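Local coordinates for protein N-acetylneuraminic acid (Sialic acid) synthetase (Leptospira borgpetersenii serovar Hardjo-bovis, PDB 6NCS) that probably joins phosphoenolpyruvate to an N-acylmannosamine or its 6-phosphate to form a sialic acid, and binds a manganese ion, at residues 124-129 and 138-143; 60-65 and 114-119; 174-179 and 225-230; 38-43 and 89-94. All coordinates share one frame; numbering follows the deposited sequence. Where two conformers were deposited one is given.

Contact 1 of 4, residues 124-129 and 138-143; sequences LKIASC and EAAADS
Leu124 faces Ala140 and Ser143 across the strand-to-helix interface of a beta-alpha-beta unit, in which strand 123-126 leads through helix 134-143 to strand 146-150 of the TIM barrel. The strand and helix segments run nearly antiparallel, at 159°, with their axes 10.2 Å apart. Leu124 directs its side chain outward from the barrel wall. Toward this helix it touches with one methyl, Leu124 CD1, which lies 4.2 Å from Ala140 CB and 3.7 Å from the hydroxyl Ser143 OG. The next residue, Lys125, turns to the other side of the strand, into the barrel interior, where its ammonium group hydrogen-bonds a citrate molecule. Ile126 returns to the helix-facing side. Its CG1 lies anti to the carbonyl carbon (chi1 -60°), and from there Ile126 CD1 reaches Ala140 CB at 4.2 Å. Two methyl groups from alternate strand residues thus converge on one alanine methyl. Phe166 of helix 156-168 also packs on Ala140. The hydroxyl beside Leu124, Ser143 OG, has its own polar partners: Leu145 N is hydrogen-bonded to it, and it donates to the helix backbone. Ala140 O receives two donors on the same face of its carbonyl plane, Ser143 N at 3.3 Å and Ser143 OG at 2.6 Å.

Contact 2 of 4, residues 60-65 and 114-119; sequences FQAYNS and NMLKEI
Ala62, Met115 and Leu116 make this interface, and it is wholly apolar. The methyl of Ala62 points from strand 57-62 at helix 110-118 and is met by two side-chain ends from successive helix residues. Met115 CE lies 4.1 Å from Ala62 CB, and Leu116 CD1 lies at the same distance, 4.1 Å, from Ala62 CB. The two arrive by different routes. Met115 starts with CG anti to the backbone N (chi1 174°) and then bends at both following torsions, chi2 -87° and chi3 -57°, which folds the thioether over and presents its terminal methyl to the strand. Leu116 reaches the alanine with one branch of its fork. The contact buries little surface, about 80 Å², and the nearest CA atoms are those of Ala62 and Leu116, 8.2 Å apart. Phe89 of helix 86-98 packs on both Ala62 and Met115.

Hydrogen bonds run within the helix or to other neighbours, and none crosses between the segments. In the helix, Glu118 N donates to Asn114 O at 3.0 Å. The strand pairs through Ala62 with Thr106 and Phe108, while Gln61, directed to the other side, bonds to Glu31 and Arg68. Past the strand, Asn64 is the N-cap of helix 65-69, its OD1 accepting from Glu67 N. Strand 57-62 of the parallel barrel, with Gln61 directed away from the helix and Ala62 covered by it, fits the wall of a TIM barrel.

Contact 3 of 4, residues 174-179 and 225-230; sequences ILLHCV and AEIIEK
Leu176 CG and Ile227 CG1 both lie anti to their carbonyl carbons (chi1 -53° and -58°), and in these positions the two side chains meet at about a right angle. Leu176 CD2 presses on the branch point of the isoleucine, 3.8 Å from Ile227 CB and 3.9 Å from Ile227 CG2. The other branch of the leucine turns to a different partner, with Leu176 CD1 lying 4.0 Å from Glu229 OE2. Two residues earlier, Ile174 offers CG2, the branch anti to its backbone N, to the end of Ile227; the separation from Ile174 CG2 to Ile227 CD1 is only 3.5 Å, a tight methyl-to-methyl contact.

These strands, 173-178 and 227-231, are not neighbours in the sheet: strand 205-209 lies between them, so side chains make the contact through the interior of the TIM barrel, without backbone pairing. Their segments cross at 53°.

Glu229 reaches the interior on an extended chain. Its OE2 forms a salt bridge with Lys125, and its OE1 accepts a weak hydrogen bond from Ser208. The nearest atom of the Glu229 side chain lies about 4 Å from the bound manganese, which His210 and His231 coordinate. Chemically, the contact grades from a packed aliphatic layer of Ile174, Leu176 and Ile227 to a carboxylate beside the metal, which suggests that the aliphatic groups border the polar metal pocket on this side.

Contact 4 of 4, residues 38-43 and 89-94; sequences GDLNLA and FLLLKE
Asp39 OD1 caps the start of the helix that brings Leu40 against Leu91 and Leu92: Leu42 N donates to it at 3.1 Å, with an N-H...O angle of 155°, from well above the carboxylate plane. Asn41 N also lies close, 3.0 Å from Asp39 OD1. This N-cap fixes the first turn of helix 40-52, and the backbone bond from Ala43 N to Asp39 O, 3.0 Å, completes it.

From that turn Leu40 reaches out with its CG anti to the backbone N (chi1 -178°), which carries both of its methyls across to helix 86-98. The fork divides its work. Leu40 CD2 meets Leu91 CD1 at 3.8 Å, the two side chains crossing at about a right angle near solvent, where Leu91 is exposed. The other methyl, Leu40 CD1, rests 3.9 Å from Leu92 CD2, and here the leucines slide past each other in opposite directions. Leu92 CD2 is also touched from deeper in the interface by Ala43 CB, 3.7 Å away. One methyl of Leu92 therefore sits against both Leu40 and Ala43, three residues apart on one helix face, and the contact passes from an exposed margin at Leu91 to a buried inner side.

Below this inner side lies the barrel wall. Phe60 of strand 57-62 packs on both Ala43 and Leu92, and Phe103 of strand 102-107 also touches Leu92. The two helices are thus neighbours in the outer ring of the TIM barrel, joined over the adjacent parallel strands 57-62 and 102-107.

In the fold
Contacts 1 and 2 have centres 11 Å apart and meet directly: Lys117 NZ lies 3.0 Å from Ser143 O, a probable hydrogen bond, and Leu116 CD1 packs on Leu124 CD2 at 4.3 Å. Contact 2 also joins contact 4, 13 Å away between centres, through the Phe89 ring, whose CD2 is 3.5 Å from Met115 CE. These three contacts therefore form a continuous belt on the helical outside of the barrel. Contact 3 lies inside it and is tied to contact 1 by the salt bridge between Lys125 NZ and Glu229 OE2, 3.1 Å, next to the manganese and citrate. Contact 4 is remote from this pocket, its centre about 25 Å from that of contact 3.

Contact 1 of 4, residues 124-129 and 138-143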
loop_
_atom_site.group_PDB
_atom_site.type_symbol
_atom_site.label_atom_id
_atom_site.label_comp_id
_atom_site.label_asym_id
_atom_site.label_seq_id
_atom_site.Cartn_x
_atom_site.Cartn_y
_atom_site.Cartn_z
ATOM N N LEU A 124 26.920 -0.106 2.385
ATOM C CA LEU A 124 27.050 -1.527 2.680
ATOM C C LEU A 124 25.665 -2.139 2.855
ATOM O O LEU A 124 24.796 -1.554 3.511
ATOM C CB LEU A 124 27.866 -1.761 3.960
ATOM C CG LEU A 124 29.298 -1.242 4.036
ATOM C CD1 LEU A 124 29.787 -1.336 5.470
ATOM C CD2 LEU A 124 30.193 -2.059 3.116
ATOM N N LYS A 125 25.458 -3.321 2.285
ATOM C CA LYS A 125 24.277 -4.117 2.589
ATOM C C LYS A 125 24.665 -5.216 3.566
ATOM O O LYS A 125 25.711 -5.842 3.404
ATOM C CB LYS A 125 23.699 -4.746 1.316
ATOM C CG LYS A 125 22.585 -5.745 1.559
ATOM C CD LYS A 125 21.314 -5.059 1.974
ATOM C CE LYS A 125 20.300 -6.069 2.504
ATOM N NZ LYS A 125 19.876 -7.048 1.463
ATOM N N ILE A 126 23.826 -5.457 4.576
ATOM C CA ILE A 126 24.013 -6.581 5.489
ATOM C C ILE A 126 22.840 -7.528 5.300
ATOM O O ILE A 126 21.675 -7.117 5.426
ATOM C CB ILE A 126 24.126 -6.139 6.954
ATOM C CG1 ILE A 126 25.317 -5.199 7.145
ATOM C CG2 ILE A 126 24.265 -7.360 7.860
ATOM C CD1 ILE A 126 26.657 -5.841 6.879
ATOM N N ALA A 127 23.152 -8.793 5.011
ATOM C CA ALA A 127 22.160 -9.800 4.673
ATOM C C ALA A 127 21.292 -10.151 5.877
ATOM O O ALA A 127 21.692 -9.981 7.028
ATOM C CB ALA A 127 22.854 -11.059 4.152
ATOM N N SER A 128 20.088 -10.674 5.590
ATOM C CA SER A 128 19.167 -11.041 6.664
ATOM C C SER A 128 19.802 -12.035 7.623
ATOM O O SER A 128 19.653 -11.913 8.843
ATOM C CB SER A 128 17.877 -11.627 6.094
ATOM O OG SER A 128 17.145 -10.652 5.360
ATOM N N CYS A 129 20.516 -13.026 7.087
ATOM C CA CYS A 129 21.129 -14.048 7.924
ATOM C C CYS A 129 22.166 -13.486 8.884
ATOM O O CYS A 129 22.601 -14.211 9.788
ATOM C CB CYS A 129 21.782 -15.114 7.045
ATOM S SG CYS A 129 23.209 -14.489 6.103
ATOM N N GLU A 138 28.772 -4.571 14.102
ATOM C CA GLU A 138 29.590 -3.555 14.750
ATOM C C GLU A 138 30.640 -3.005 13.791
ATOM O O GLU A 138 30.951 -1.810 13.819
ATOM C CB GLU A 138 30.244 -4.133 16.009
ATOM C CG GLU A 138 29.277 -4.241 17.190
ATOM C CD GLU A 138 29.902 -4.881 18.419
ATOM O OE1 GLU A 138 30.897 -5.626 18.272
ATOM O OE2 GLU A 138 29.393 -4.644 19.535
ATOM N N ALA A 139 31.200 -3.858 12.933
ATOM C CA ALA A 139 32.179 -3.364 11.968
ATOM C C ALA A 139 31.516 -2.471 10.927
ATOM O O ALA A 139 32.099 -1.470 10.494
ATOM C CB ALA A 139 32.893 -4.530 11.291
ATOM N N ALA A 140 30.304 -2.829 10.500
ATOM C CA ALA A 140 29.575 -1.979 9.568
ATOM C C ALA A 140 29.239 -0.630 10.198
ATOM O O ALA A 140 29.381 0.418 9.555
ATOM C CB ALA A 140 28.303 -2.687 9.106
ATOM N N ALA A 141 28.797 -0.637 11.455
ATOM C CA ALA A 141 28.482 0.620 12.130
ATOM C C ALA A 141 29.727 1.485 12.297
ATOM O O ALA A 141 29.663 2.710 12.135
ATOM C CB ALA A 141 27.835 0.333 13.485
ATOM N N ASP A 142 30.868 0.869 12.638
ATOM C CA ASP A 142 32.110 1.612 12.843
ATOM C C ASP A 142 32.676 2.189 11.553
ATOM O O ASP A 142 33.497 3.112 11.608
ATOM C CB ASP A 142 33.170 0.711 13.480
ATOM C CG ASP A 142 32.793 0.263 14.874
ATOM O OD1 ASP A 142 31.825 0.823 15.432
ATOM O OD2 ASP A 142 33.454 -0.657 15.407
ATOM N N SER A 143 32.271 1.655 10.402
ATOM C CA SER A 143 32.848 2.080 9.131
ATOM C C SER A 143 32.435 3.497 8.764
ATOM O O SER A 143 33.131 4.160 7.985
ATOM C CB SER A 143 32.425 1.120 8.015
ATOM O OG SER A 143 31.043 1.281 7.736
#

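Contact 2 of 4, residues 60-65 and 114-119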
loop_
_atom_site.group_PDB
_atom_site.type_symbol
_atom_site.label_atom_id
_atom_site.label_comp_id
_atom_site.label_asym_id
_atom_site.label_seq_id
_atom_site.Cartn_x
_atom_site.Cartn_y
_atom_site.Cartn_z
ATOM N N PHE A 60 26.287 -6.666 -5.397
ATOM C CA PHE A 60 26.979 -7.948 -5.506
ATOM C C PHE A 60 27.201 -8.506 -4.097
ATOM O O PHE A 60 26.760 -7.920 -3.107
ATOM C CB PHE A 60 28.284 -7.783 -6.312
ATOM C CG PHE A 60 28.051 -7.484 -7.781
ATOM C CD1 PHE A 60 28.013 -8.509 -8.715
ATOM C CD2 PHE A 60 27.837 -6.182 -8.217
ATOM C CE1 PHE A 60 27.775 -8.244 -10.069
ATOM C CE2 PHE A 60 27.598 -5.903 -9.565
ATOM C CZ PHE A 60 27.572 -6.936 -10.492
ATOM N N GLN A 61 27.837 -9.672 -4.000
ATOM C CA GLN A 61 28.095 -10.312 -2.711
ATOM C C GLN A 61 29.585 -10.583 -2.571
ATOM O O GLN A 61 30.205 -11.124 -3.491
ATOM C CB GLN A 61 27.313 -11.622 -2.551
ATOM C CG GLN A 61 25.800 -11.387 -2.495
ATOM C CD GLN A 61 24.992 -12.660 -2.353
ATOM O OE1 GLN A 61 25.517 -13.719 -2.016
ATOM N NE2 GLN A 61 23.695 -12.562 -2.636
ATOM N N ALA A 62 30.139 -10.223 -1.413
ATOM C CA ALA A 62 31.568 -10.344 -1.122
ATOM C C ALA A 62 31.736 -11.291 0.061
ATOM O O ALA A 62 31.432 -10.928 1.205
ATOM C CB ALA A 62 32.176 -8.971 -0.822
ATOM N N TYR A 63 32.223 -12.505 -0.204
ATOM C CA TYR A 63 32.166 -13.545 0.813
ATOM C C TYR A 63 33.271 -14.557 0.578
ATOM O O TYR A 63 33.842 -14.646 -0.515
ATOM C CB TYR A 63 30.810 -14.272 0.799
ATOM C CG TYR A 63 30.594 -14.983 -0.513
ATOM C CD1 TYR A 63 30.189 -14.283 -1.642
ATOM C CD2 TYR A 63 30.839 -16.346 -0.638
ATOM C CE1 TYR A 63 30.035 -14.924 -2.862
ATOM C CE2 TYR A 63 30.681 -16.993 -1.849
ATOM C CZ TYR A 63 30.273 -16.276 -2.953
ATOM O OH TYR A 63 30.120 -16.917 -4.161
ATOM N N ASN A 64 33.557 -15.319 1.625
ATOM C CA ASN A 64 34.326 -16.553 1.534
ATOM C C ASN A 64 33.367 -17.719 1.747
ATOM O O ASN A 64 32.634 -17.749 2.744
ATOM C CB ASN A 64 35.450 -16.572 2.573
ATOM C CG ASN A 64 36.139 -17.923 2.664
ATOM O OD1 ASN A 64 35.831 -18.731 3.538
ATOM N ND2 ASN A 64 37.084 -18.168 1.758
ATOM N N SER A 65 33.359 -18.664 0.801
ATOM C CA SER A 65 32.370 -19.743 0.818
ATOM C C SER A 65 32.420 -20.539 2.118
ATOM O O SER A 65 31.380 -20.808 2.733
ATOM C CB SER A 65 32.593 -20.671 -0.378
ATOM O OG SER A 65 32.470 -19.962 -1.601
ATOM N N ASN A 114 36.135 -4.677 4.983
ATOM C CA ASN A 114 37.278 -3.775 4.894
ATOM C C ASN A 114 37.684 -3.556 3.444
ATOM O O ASN A 114 38.032 -2.436 3.048
ATOM C CB ASN A 114 38.461 -4.330 5.689
ATOM C CG ASN A 114 38.231 -4.288 7.185
ATOM O OD1 ASN A 114 37.390 -3.539 7.668
ATOM N ND2 ASN A 114 39.000 -5.086 7.932
ATOM N N MET A 115 37.642 -4.620 2.636
ATOM C CA MET A 115 38.002 -4.496 1.230
ATOM C C MET A 115 37.035 -3.573 0.506
ATOM O O MET A 115 37.447 -2.742 -0.311
ATOM C CB MET A 115 38.029 -5.878 0.575
ATOM C CG MET A 115 38.257 -5.868 -0.931
ATOM S SD MET A 115 36.759 -5.697 -1.928
ATOM C CE MET A 115 35.783 -7.098 -1.358
ATOM N N LEU A 116 35.741 -3.707 0.793
ATOM C CA LEU A 116 34.761 -2.865 0.128
ATOM C C LEU A 116 34.963 -1.399 0.491
ATOM O O LEU A 116 34.888 -0.523 -0.379
ATOM C CB LEU A 116 33.350 -3.336 0.471
ATOM C CG LEU A 116 32.930 -4.700 -0.094
ATOM C CD1 LEU A 116 31.567 -5.111 0.473
ATOM C CD2 LEU A 116 32.875 -4.681 -1.630
ATOM N N LYS A 117 35.252 -1.110 1.762
ATOM C CA LYS A 117 35.513 0.277 2.138
ATOM C C LYS A 117 36.768 0.800 1.456
ATOM O O LYS A 117 36.823 1.968 1.045
ATOM C CB LYS A 117 35.638 0.410 3.654
ATOM C CG LYS A 117 35.863 1.849 4.098
ATOM C CD LYS A 117 35.837 1.994 5.597
ATOM C CE LYS A 117 35.947 3.456 5.993
ATOM N NZ LYS A 117 36.029 3.602 7.467
ATOM N N GLU A 118 37.785 -0.054 1.319
ATOM C CA GLU A 118 39.049 0.379 0.727
ATOM C C GLU A 118 38.884 0.737 -0.745
ATOM O O GLU A 118 39.533 1.668 -1.236
ATOM C CB GLU A 118 40.112 -0.706 0.894
ATOM N N ILE A 119 38.034 0.005 -1.477
ATOM C CA ILE A 119 37.834 0.347 -2.884
ATOM C C ILE A 119 36.857 1.492 -3.046
ATOM O O ILE A 119 36.568 1.894 -4.179
ATOM C CB ILE A 119 37.368 -0.856 -3.730
ATOM C CG1 ILE A 119 35.953 -1.286 -3.360
ATOM C CG2 ILE A 119 38.334 -2.031 -3.574
ATOM C CD1 ILE A 119 35.361 -2.253 -4.370
#

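Contact 3 of 4, residues 174-179 and 225-230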
loop_
_atom_site.group_PDB
_atom_site.type_symbol
_atom_site.label_atom_id
_atom_site.label_comp_id
_atom_site.label_asym_id
_atom_site.label_seq_id
_atom_site.Cartn_x
_atom_site.Cartn_y
_atom_site.Cartn_z
ATOM N N ILE A 174 19.384 2.261 6.953
ATOM C CA ILE A 174 18.158 1.908 6.245
ATOM C C ILE A 174 17.810 0.474 6.620
ATOM O O ILE A 174 18.687 -0.394 6.646
ATOM C CB ILE A 174 18.358 2.048 4.722
ATOM C CG1 ILE A 174 18.600 3.515 4.369
ATOM C CG2 ILE A 174 17.194 1.440 3.930
ATOM C CD1 ILE A 174 19.316 3.714 3.045
ATOM N N LEU A 175 16.530 0.212 6.893
ATOM C CA LEU A 175 16.084 -1.133 7.240
ATOM C C LEU A 175 15.103 -1.637 6.186
ATOM O O LEU A 175 14.167 -0.922 5.828
ATOM C CB LEU A 175 15.429 -1.122 8.613
ATOM C CG LEU A 175 14.951 -2.436 9.207
ATOM C CD1 LEU A 175 16.168 -3.334 9.435
ATOM C CD2 LEU A 175 14.249 -2.168 10.537
ATOM N N LEU A 176 15.314 -2.855 5.687
ATOM C CA LEU A 176 14.407 -3.453 4.710
ATOM C C LEU A 176 13.605 -4.581 5.353
ATOM O O LEU A 176 14.182 -5.538 5.879
ATOM C CB LEU A 176 15.166 -4.000 3.502
ATOM C CG LEU A 176 16.123 -3.053 2.779
ATOM C CD1 LEU A 176 16.772 -3.783 1.575
ATOM C CD2 LEU A 176 15.398 -1.802 2.336
ATOM N N HIS A 177 12.283 -4.483 5.284
ATOM C CA HIS A 177 11.462 -5.661 5.526
ATOM C C HIS A 177 11.801 -6.733 4.496
ATOM O O HIS A 177 12.125 -6.436 3.346
ATOM C CB HIS A 177 9.968 -5.315 5.462
ATOM C CG HIS A 177 9.087 -6.516 5.572
ATOM N ND1 HIS A 177 9.204 -7.426 6.599
ATOM C CD2 HIS A 177 8.112 -6.989 4.761
ATOM C CE1 HIS A 177 8.332 -8.404 6.425
ATOM N NE2 HIS A 177 7.656 -8.164 5.314
ATOM N N CYS A 178 11.752 -7.991 4.923
ATOM C CA CYS A 178 12.259 -9.095 4.127
ATOM C C CYS A 178 11.732 -10.375 4.753
ATOM O O CYS A 178 11.522 -10.434 5.969
ATOM C CB CYS A 178 13.802 -9.093 4.109
ATOM S SG CYS A 178 14.543 -10.369 3.073
ATOM N N VAL A 179 11.489 -11.383 3.920
ATOM C CA VAL A 179 11.081 -12.702 4.385
ATOM C C VAL A 179 12.045 -13.714 3.788
ATOM O O VAL A 179 12.099 -13.866 2.561
ATOM C CB VAL A 179 9.630 -13.039 3.993
ATOM C CG1 VAL A 179 9.249 -14.439 4.474
ATOM C CG2 VAL A 179 8.688 -11.988 4.548
ATOM N N ALA A 225 6.989 1.192 1.124
ATOM C CA ALA A 225 8.429 0.968 0.969
ATOM C C ALA A 225 9.107 2.140 0.268
ATOM O O ALA A 225 8.615 2.646 -0.743
ATOM C CB ALA A 225 8.677 -0.318 0.190
ATOM N N GLU A 226 10.253 2.562 0.805
ATOM C CA GLU A 226 11.038 3.653 0.241
ATOM C C GLU A 226 12.278 3.162 -0.488
ATOM O O GLU A 226 12.965 3.960 -1.145
ATOM C CB GLU A 226 11.429 4.628 1.358
ATOM C CG GLU A 226 10.247 4.986 2.260
ATOM C CD GLU A 226 10.624 5.888 3.418
ATOM O OE1 GLU A 226 10.647 5.408 4.578
ATOM O OE2 GLU A 226 10.905 7.078 3.163
ATOM N N ILE A 227 12.581 1.876 -0.377
ATOM C CA ILE A 227 13.675 1.216 -1.068
ATOM C C ILE A 227 13.121 -0.130 -1.497
ATOM O O ILE A 227 12.360 -0.747 -0.745
ATOM C CB ILE A 227 14.909 1.023 -0.155
ATOM C CG1 ILE A 227 15.423 2.354 0.391
ATOM C CG2 ILE A 227 16.024 0.282 -0.899
ATOM C CD1 ILE A 227 14.774 2.780 1.732
ATOM N N ILE A 228 13.471 -0.576 -2.701
ATOM C CA ILE A 228 13.093 -1.903 -3.178
ATOM C C ILE A 228 14.355 -2.618 -3.623
ATOM O O ILE A 228 15.136 -2.070 -4.417
ATOM C CB ILE A 228 12.082 -1.849 -4.339
ATOM C CG1 ILE A 228 10.734 -1.305 -3.863
ATOM C CG2 ILE A 228 11.918 -3.237 -4.961
ATOM C CD1 ILE A 228 9.947 -2.301 -2.979
ATOM N N GLU A 229 14.548 -3.839 -3.125
ATOM C CA GLU A 229 15.614 -4.715 -3.583
ATOM C C GLU A 229 14.974 -5.925 -4.253
ATOM O O GLU A 229 14.031 -6.509 -3.712
ATOM C CB GLU A 229 16.510 -5.146 -2.415
ATOM C CG GLU A 229 17.696 -5.982 -2.847
ATOM C CD GLU A 229 18.582 -6.375 -1.681
ATOM O OE1 GLU A 229 18.659 -7.578 -1.365
ATOM O OE2 GLU A 229 19.194 -5.478 -1.073
ATOM N N LYS A 230 15.469 -6.284 -5.433
ATOM C CA LYS A 230 14.911 -7.388 -6.207
ATOM C C LYS A 230 16.050 -8.160 -6.846
ATOM O O LYS A 230 16.928 -7.555 -7.467
ATOM C CB LYS A 230 13.946 -6.854 -7.281
ATOM C CG LYS A 230 13.411 -7.889 -8.265
ATOM C CD LYS A 230 12.424 -8.849 -7.618
ATOM C CE LYS A 230 12.191 -10.072 -8.513
ATOM N NZ LYS A 230 11.300 -11.083 -7.840
#

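Contact 4 of 4, residues 38-43 and 89-94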
loop_
_atom_site.group_PDB
_atom_site.type_symbol
_atom_site.label_atom_id
_atom_site.label_comp_id
_atom_site.label_asym_id
_atom_site.label_seq_id
_atom_site.Cartn_x
_atom_site.Cartn_y
_atom_site.Cartn_z
ATOM N N GLY A 38 30.311 -16.234 -11.074
ATOM C CA GLY A 38 31.732 -15.960 -11.131
ATOM C C GLY A 38 32.246 -15.588 -12.502
ATOM O O GLY A 38 33.466 -15.454 -12.674
ATOM N N ASP A 39 31.362 -15.456 -13.488
ATOM C CA ASP A 39 31.729 -15.037 -14.838
ATOM C C ASP A 39 31.829 -13.520 -14.833
ATOM O O ASP A 39 30.813 -12.836 -14.709
ATOM C CB ASP A 39 30.679 -15.531 -15.834
ATOM C CG ASP A 39 31.006 -15.180 -17.283
ATOM O OD1 ASP A 39 31.756 -14.213 -17.546
ATOM O OD2 ASP A 39 30.482 -15.875 -18.174
ATOM N N LEU A 40 33.051 -12.987 -14.952
ATOM C CA LEU A 40 33.227 -11.541 -14.839
ATOM C C LEU A 40 32.548 -10.805 -15.987
ATOM O O LEU A 40 31.932 -9.755 -15.776
ATOM C CB LEU A 40 34.713 -11.186 -14.785
ATOM C CG LEU A 40 35.051 -9.700 -14.626
ATOM C CD1 LEU A 40 34.389 -9.129 -13.400
ATOM C CD2 LEU A 40 36.566 -9.523 -14.540
ATOM N N ASN A 41 32.670 -11.324 -17.211
ATOM C CA ASN A 41 32.018 -10.673 -18.346
ATOM C C ASN A 41 30.510 -10.674 -18.198
ATOM O O ASN A 41 29.842 -9.731 -18.638
ATOM C CB ASN A 41 32.422 -11.351 -19.651
ATOM C CG ASN A 41 33.847 -11.063 -20.018
ATOM O OD1 ASN A 41 34.430 -10.099 -19.522
ATOM N ND2 ASN A 41 34.430 -11.894 -20.878
ATOM N N LEU A 42 29.952 -11.718 -17.585
ATOM C CA LEU A 42 28.513 -11.738 -17.357
ATOM C C LEU A 42 28.116 -10.701 -16.318
ATOM O O LEU A 42 27.097 -10.013 -16.473
ATOM C CB LEU A 42 28.068 -13.140 -16.933
ATOM C CG LEU A 42 26.569 -13.336 -16.703
ATOM C CD1 LEU A 42 25.760 -12.846 -17.903
ATOM C CD2 LEU A 42 26.272 -14.818 -16.429
ATOM N N ALA A 43 28.917 -10.564 -15.258
ATOM C CA ALA A 43 28.641 -9.540 -14.256
ATOM C C ALA A 43 28.698 -8.144 -14.865
ATOM O O ALA A 43 27.882 -7.285 -14.529
ATOM C CB ALA A 43 29.630 -9.661 -13.092
ATOM N N PHE A 89 35.919 -6.656 -8.165
ATOM C CA PHE A 89 35.010 -5.629 -7.669
ATOM C C PHE A 89 35.434 -4.244 -8.140
ATOM O O PHE A 89 34.579 -3.381 -8.379
ATOM C CB PHE A 89 34.937 -5.693 -6.145
ATOM C CG PHE A 89 34.111 -6.855 -5.620
ATOM C CD1 PHE A 89 32.825 -7.089 -6.099
ATOM C CD2 PHE A 89 34.624 -7.710 -4.655
ATOM C CE1 PHE A 89 32.062 -8.151 -5.613
ATOM C CE2 PHE A 89 33.863 -8.772 -4.170
ATOM C CZ PHE A 89 32.585 -8.989 -4.650
ATOM N N LEU A 90 36.742 -4.017 -8.298
ATOM C CA LEU A 90 37.207 -2.746 -8.848
ATOM C C LEU A 90 36.748 -2.558 -10.289
ATOM O O LEU A 90 36.329 -1.461 -10.673
ATOM C CB LEU A 90 38.728 -2.650 -8.770
ATOM C CG LEU A 90 39.353 -2.181 -7.457
ATOM C CD1 LEU A 90 40.857 -2.310 -7.521
ATOM C CD2 LEU A 90 38.940 -0.738 -7.147
ATOM N N LEU A 91 36.834 -3.615 -11.104
ATOM C CA LEU A 91 36.342 -3.540 -12.477
ATOM C C LEU A 91 34.830 -3.343 -12.522
ATOM O O LEU A 91 34.322 -2.595 -13.364
ATOM C CB LEU A 91 36.727 -4.805 -13.236
ATOM C CG LEU A 91 38.221 -4.970 -13.500
ATOM C CD1 LEU A 91 38.517 -6.356 -14.051
ATOM C CD2 LEU A 91 38.665 -3.886 -14.464
ATOM N N LEU A 92 34.093 -4.016 -11.634
ATOM C CA LEU A 92 32.644 -3.837 -11.587
ATOM C C LEU A 92 32.266 -2.437 -11.112
ATOM O O LEU A 92 31.334 -1.825 -11.647
ATOM C CB LEU A 92 32.007 -4.889 -10.685
ATOM C CG LEU A 92 32.194 -6.338 -11.159
ATOM C CD1 LEU A 92 31.618 -7.307 -10.122
ATOM C CD2 LEU A 92 31.546 -6.561 -12.517
ATOM N N LYS A 93 32.974 -1.912 -10.111
ATOM C CA LYS A 93 32.712 -0.545 -9.672
ATOM C C LYS A 93 32.995 0.457 -10.791
ATOM O O LYS A 93 32.250 1.432 -10.971
ATOM C CB LYS A 93 33.550 -0.232 -8.431
ATOM C CG LYS A 93 33.280 1.129 -7.806
ATOM C CD LYS A 93 33.902 1.203 -6.414
ATOM C CE LYS A 93 33.777 2.596 -5.803
ATOM N NZ LYS A 93 34.679 3.578 -6.450
ATOM N N GLU A 94 34.056 0.218 -11.565
ATOM C CA GLU A 94 34.413 1.137 -12.641
ATOM C C GLU A 94 33.358 1.135 -13.740
ATOM O O GLU A 94 32.959 2.200 -14.229
ATOM C CB GLU A 94 35.784 0.766 -13.209
ATOM C CG GLU A 94 36.039 1.274 -14.627
ATOM C CD GLU A 94 37.358 0.776 -15.207
ATOM O OE1 GLU A 94 38.384 1.471 -15.049
ATOM O OE2 GLU A 94 37.368 -0.317 -15.815
#